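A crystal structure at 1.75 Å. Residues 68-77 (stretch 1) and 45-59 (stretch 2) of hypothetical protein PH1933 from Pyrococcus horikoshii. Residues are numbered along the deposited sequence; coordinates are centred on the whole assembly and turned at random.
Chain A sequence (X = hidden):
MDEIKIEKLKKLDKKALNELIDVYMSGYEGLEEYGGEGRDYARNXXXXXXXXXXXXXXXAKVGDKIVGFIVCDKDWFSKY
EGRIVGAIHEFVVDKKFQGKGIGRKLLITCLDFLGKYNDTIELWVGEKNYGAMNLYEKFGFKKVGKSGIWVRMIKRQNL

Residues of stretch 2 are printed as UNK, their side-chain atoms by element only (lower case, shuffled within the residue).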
# COMPACT_ATOMS: atom_id res chain seq x y z
N GLY A 68 -11.16 2.54 -11.17
CA GLY A 68 -10.47 1.26 -11.16
C GLY A 68 -10.99 0.39 -10.03
O GLY A 68 -11.64 0.89 -9.11
N PHE A 69 -10.72 -0.90 -10.10
CA PHE A 69 -11.16 -1.80 -9.04
C PHE A 69 -10.40 -3.10 -9.03
O PHE A 69 -9.73 -3.46 -10.00
CB PHE A 69 -12.69 -2.05 -9.13
CG PHE A 69 -13.12 -2.88 -10.31
CD1 PHE A 69 -13.27 -4.26 -10.19
CD2 PHE A 69 -13.43 -2.28 -11.53
CE1 PHE A 69 -13.73 -5.03 -11.27
CE2 PHE A 69 -13.89 -3.04 -12.61
CZ PHE A 69 -14.04 -4.41 -12.48
N ILE A 70 -10.46 -3.79 -7.90
CA ILE A 70 -9.78 -5.06 -7.75
C ILE A 70 -10.70 -5.93 -6.90
O ILE A 70 -11.35 -5.45 -5.98
CB ILE A 70 -8.38 -4.88 -7.09
CG1 ILE A 70 -7.62 -6.21 -7.10
CG2 ILE A 70 -8.51 -4.32 -5.67
CD1 ILE A 70 -6.13 -6.07 -6.78
N VAL A 71 -10.77 -7.21 -7.25
CA VAL A 71 -11.63 -8.15 -6.54
C VAL A 71 -10.75 -9.15 -5.81
O VAL A 71 -10.05 -9.94 -6.43
CB VAL A 71 -12.53 -8.90 -7.54
CG1 VAL A 71 -13.42 -9.89 -6.81
CG2 VAL A 71 -13.38 -7.89 -8.31
N CYS A 72 -10.80 -9.08 -4.48
CA CYS A 72 -9.99 -9.93 -3.61
C CYS A 72 -10.84 -10.97 -2.90
O CYS A 72 -11.78 -10.63 -2.19
CB CYS A 72 -9.28 -9.05 -2.58
SG CYS A 72 -8.63 -7.51 -3.29
N ASP A 73 -10.50 -12.24 -3.09
CA ASP A 73 -11.26 -13.35 -2.49
C ASP A 73 -10.45 -14.02 -1.38
O ASP A 73 -9.47 -14.70 -1.66
CB ASP A 73 -11.59 -14.38 -3.57
CG ASP A 73 -12.69 -15.34 -3.15
OD1 ASP A 73 -12.84 -15.59 -1.94
OD2 ASP A 73 -13.39 -15.85 -4.05
N LYS A 74 -10.88 -13.86 -0.13
CA LYS A 74 -10.17 -14.47 0.99
C LYS A 74 -10.56 -15.94 1.16
O LYS A 74 -9.99 -16.64 1.99
CB LYS A 74 -10.48 -13.71 2.28
CG LYS A 74 -11.93 -13.82 2.73
CD LYS A 74 -12.18 -13.11 4.05
CE LYS A 74 -13.56 -13.42 4.61
NZ LYS A 74 -14.67 -12.98 3.70
N ASP A 75 -11.52 -16.39 0.36
CA ASP A 75 -11.99 -17.77 0.47
C ASP A 75 -12.01 -18.52 -0.86
O ASP A 75 -13.05 -18.99 -1.31
CB ASP A 75 -13.40 -17.74 1.09
CG ASP A 75 -13.97 -19.13 1.30
OD1 ASP A 75 -13.23 -20.02 1.75
OD2 ASP A 75 -15.18 -19.31 1.02
N TRP A 76 -10.83 -18.66 -1.47
CA TRP A 76 -10.73 -19.35 -2.74
C TRP A 76 -10.02 -20.69 -2.65
O TRP A 76 -8.90 -20.79 -2.15
CB TRP A 76 -9.99 -18.47 -3.76
CG TRP A 76 -10.05 -19.01 -5.14
CD1 TRP A 76 -9.02 -19.57 -5.84
CD2 TRP A 76 -11.20 -19.08 -5.98
NE1 TRP A 76 -9.47 -19.98 -7.08
CE2 TRP A 76 -10.80 -19.69 -7.19
CE3 TRP A 76 -12.54 -18.68 -5.83
CZ2 TRP A 76 -11.69 -19.91 -8.25
CZ3 TRP A 76 -13.42 -18.90 -6.89
CH2 TRP A 76 -12.99 -19.51 -8.08
N PHE A 77 -10.66 -21.75 -3.13
CA PHE A 77 -10.01 -23.04 -3.07
C PHE A 77 -9.21 -23.28 -4.34
O PHE A 77 -9.71 -23.13 -5.45
CB PHE A 77 -11.02 -24.17 -2.89
CG PHE A 77 -10.37 -25.46 -2.52
CD1 PHE A 77 -10.11 -25.77 -1.19
CD2 PHE A 77 -9.94 -26.34 -3.50
CE1 PHE A 77 -9.43 -26.93 -0.84
CE2 PHE A 77 -9.26 -27.51 -3.17
CZ PHE A 77 -9.00 -27.80 -1.84
N UNK A 45 -19.38 -11.24 -15.67
CA UNK A 45 -18.23 -11.58 -14.85
C UNK A 45 -18.19 -10.76 -13.57
O UNK A 45 -17.93 -11.29 -12.49
c UNK A 45 -14.66 -13.77 -13.69
c UNK A 45 -14.63 -11.15 -14.58
c UNK A 45 -15.73 -11.94 -14.87
c UNK A 45 -13.58 -12.96 -13.41
c UNK A 45 -16.92 -11.40 -15.63
o UNK A 45 -12.53 -13.48 -12.69
c UNK A 45 -15.73 -13.26 -14.42
c UNK A 45 -13.55 -11.65 -13.85
N UNK A 46 -18.46 -9.46 -13.69
CA UNK A 46 -18.46 -8.59 -12.52
C UNK A 46 -19.52 -9.02 -11.50
O UNK A 46 -19.27 -9.00 -10.29
c UNK A 46 -17.47 -6.65 -13.76
c UNK A 46 -18.67 -7.11 -12.94
c UNK A 46 -18.83 -6.23 -11.71
c UNK A 46 -17.59 -5.25 -14.33
N UNK A 47 -20.70 -9.42 -11.97
CA UNK A 47 -21.75 -9.87 -11.06
C UNK A 47 -21.29 -11.14 -10.35
O UNK A 47 -21.50 -11.31 -9.14
c UNK A 47 -25.99 -9.94 -12.40
c UNK A 47 -23.04 -10.15 -11.83
c UNK A 47 -23.69 -8.91 -12.40
c UNK A 47 -24.92 -9.26 -13.24
n UNK A 47 -27.18 -10.30 -13.24
N UNK A 48 -20.65 -12.04 -11.09
CA UNK A 48 -20.14 -13.28 -10.52
C UNK A 48 -19.08 -12.98 -9.46
O UNK A 48 -19.06 -13.61 -8.39
n UNK A 48 -19.06 -17.66 -10.47
c UNK A 48 -17.79 -17.20 -10.27
c UNK A 48 -16.55 -15.13 -10.56
c UNK A 48 -19.83 -16.63 -10.98
c UNK A 48 -16.66 -17.86 -9.77
c UNK A 48 -15.43 -15.79 -10.06
c UNK A 48 -15.49 -17.15 -9.67
c UNK A 48 -17.76 -15.84 -10.66
c UNK A 48 -19.53 -14.16 -11.61
c UNK A 48 -19.07 -15.50 -11.12
N UNK A 49 -18.20 -12.03 -9.75
CA UNK A 49 -17.15 -11.66 -8.79
C UNK A 49 -17.75 -11.09 -7.51
O UNK A 49 -17.28 -11.38 -6.41
s UNK A 49 -15.05 -11.25 -10.63
c UNK A 49 -16.21 -10.61 -9.40
N UNK A 50 -18.79 -10.28 -7.66
CA UNK A 50 -19.47 -9.68 -6.52
C UNK A 50 -20.12 -10.75 -5.65
O UNK A 50 -19.99 -10.73 -4.42
c UNK A 50 -22.04 -6.88 -4.08
c UNK A 50 -20.53 -8.69 -7.00
c UNK A 50 -22.64 -8.43 -5.56
c UNK A 50 -19.76 -6.38 -4.75
c UNK A 50 -21.36 -8.10 -5.89
c UNK A 50 -19.71 -5.46 -3.70
n UNK A 50 -23.06 -7.70 -4.47
c UNK A 50 -21.98 -5.95 -3.02
c UNK A 50 -20.81 -5.26 -2.85
c UNK A 50 -20.95 -7.11 -4.94
N UNK A 51 -20.82 -11.69 -6.27
CA UNK A 51 -21.48 -12.73 -5.51
C UNK A 51 -20.47 -13.61 -4.77
O UNK A 51 -20.69 -14.00 -3.63
c UNK A 51 -24.16 -15.31 -6.64
n UNK A 51 -25.65 -17.28 -6.89
c UNK A 51 -22.34 -13.60 -6.43
c UNK A 51 -23.21 -14.60 -5.69
c UNK A 51 -24.95 -16.39 -5.92
N UNK A 52 -19.34 -13.87 -5.41
CA UNK A 52 -18.30 -14.71 -4.84
C UNK A 52 -17.41 -14.03 -3.81
O UNK A 52 -16.99 -14.67 -2.84
c UNK A 52 -17.42 -15.26 -5.97
c UNK A 52 -17.84 -17.69 -5.56
c UNK A 52 -18.71 -17.73 -6.82
n UNK A 52 -20.14 -17.39 -6.55
c UNK A 52 -16.79 -16.60 -5.66
N UNK A 53 -17.11 -12.75 -4.01
CA UNK A 53 -16.20 -12.05 -3.10
C UNK A 53 -16.48 -10.57 -2.86
O UNK A 53 -15.56 -9.75 -2.87
c UNK A 53 -14.76 -12.23 -3.61
N UNK A 54 -17.74 -10.23 -2.61
CA UNK A 54 -18.10 -8.84 -2.36
C UNK A 54 -17.29 -8.23 -1.21
O UNK A 54 -16.95 -7.05 -1.24
c UNK A 54 -19.59 -8.74 -2.05
o UNK A 54 -19.95 -9.62 -0.99
N UNK A 55 -16.98 -9.05 -0.21
CA UNK A 55 -16.22 -8.58 0.95
C UNK A 55 -14.84 -8.03 0.60
O UNK A 55 -14.25 -7.30 1.39
o UNK A 55 -15.88 -8.22 3.81
c UNK A 55 -16.09 -9.71 1.97
c UNK A 55 -15.44 -9.26 3.26
o UNK A 55 -14.51 -9.94 3.73
N UNK A 56 -14.32 -8.37 -0.58
CA UNK A 56 -13.01 -7.89 -0.97
C UNK A 56 -13.03 -7.14 -2.28
O UNK A 56 -12.04 -7.12 -3.02
N UNK A 57 -14.16 -6.51 -2.57
CA UNK A 57 -14.34 -5.74 -3.80
C UNK A 57 -13.95 -4.29 -3.48
O UNK A 57 -14.72 -3.56 -2.86
c UNK A 57 -16.74 -6.75 -7.80
c UNK A 57 -16.48 -5.56 -8.47
c UNK A 57 -15.76 -4.56 -6.40
c UNK A 57 -16.01 -5.74 -5.72
c UNK A 57 -15.99 -4.46 -7.77
c UNK A 57 -15.81 -5.83 -4.23
c UNK A 57 -16.50 -6.83 -6.42
N UNK A 58 -12.76 -3.89 -3.90
CA UNK A 58 -12.25 -2.55 -3.66
C UNK A 58 -12.27 -1.70 -4.92
O UNK A 58 -11.94 -2.17 -6.00
c UNK A 58 -10.82 -2.85 0.64
c UNK A 58 -10.90 -2.34 -0.65
c UNK A 58 -10.33 -5.03 -0.26
c UNK A 58 -10.41 -4.50 -1.55
c UNK A 58 -10.81 -2.61 -3.14
c UNK A 58 -10.54 -4.19 0.84
c UNK A 58 -10.70 -3.16 -1.75
N UNK A 59 -12.66 -0.43 -4.77
CA UNK A 59 -12.69 0.47 -5.91
C UNK A 59 -11.82 1.69 -5.65
O UNK A 59 -11.69 2.15 -4.51
c UNK A 59 -14.12 0.95 -6.23
c UNK A 59 -14.74 1.62 -5.01
c UNK A 59 -14.97 -0.23 -6.69
O HOH W 1 -15.14 -14.89 -0.67

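Position 45 has one carbon, then a ring of six carbons bearing an oxygen. It does not touch stretch 1. It is Tyr45.

Position 46 has four carbons, forked at the first, with one arm two carbons long. The tip of the long arm lies 4.1 Å from CZ of Phe69. This is Ile46, and that tip is CD1.

Position 47 has four carbons in a row, then nitrogen, out of reach. It is Lys47.

Position 48 has one carbon, then fused five- and six-membered rings holding eight carbons and one nitrogen. A carbon of the six-membered ring is 3.8 Å from CH2 of Trp76. This is Trp48, and it meets Trp76 with its ring edge.

Position 49 has one carbon, then sulfur. Its CB is 3.9 Å from CG1 of Val71. It is Cys49.

Position 50 repeats the fused rings, but its CB points away from stretch 1. It is Trp50.

Position 51 has four carbons and a terminal nitrogen, and makes no contact. It is Lys51.

Position 52 has the same chain, folded back. Its second carbon is 3.8 Å from OD2 of Asp73. It is Lys52. Water 1 donates to Lys52 O (2.9 Å) and to Asp73 OD1 (2.7 Å).

Position 53 has a single carbon, CB, 3.7 Å from O of Cys72. It is Ala53.

Position 54 has one carbon and one oxygen, turned away. It is Ser54.

Position 55 has two carbons, the second carrying two oxygens. One oxygen is 3.0 Å from NZ of Lys74. This is Asp55, salt-bridged through OD2.

Position 56 has no side chain, so it is Gly56. A CB here would clash with O of Cys72.

Position 57 has one carbon, then a ring of six carbons. Val71 CG2 sits over one face, 3.8 Å from the centroid. This is Phe57.

Position 58 has the same atoms. Its ring edge faces SG of Cys72. It is Phe58.

Position 59 has three carbons, one carrying the other two. One branch is 3.8 Å from CB of Phe69. It is Val59.

The contact joins antiparallel strands. Cys72 N donates to Gly56 O (2.7 Å), Phe58 N to Ile70 O (3.0 Å), and Ile70 N to Phe58 O (2.9 Å). Phe69, Val71, Phe57 and Val59 share one sheet face, where Ile46, Cys49 and Ala53 pack the helix against stretch 1. Ile70 and Phe58 meet on the other face.

Stretch 2 (45-59) YIKWCWKKASDGFFV
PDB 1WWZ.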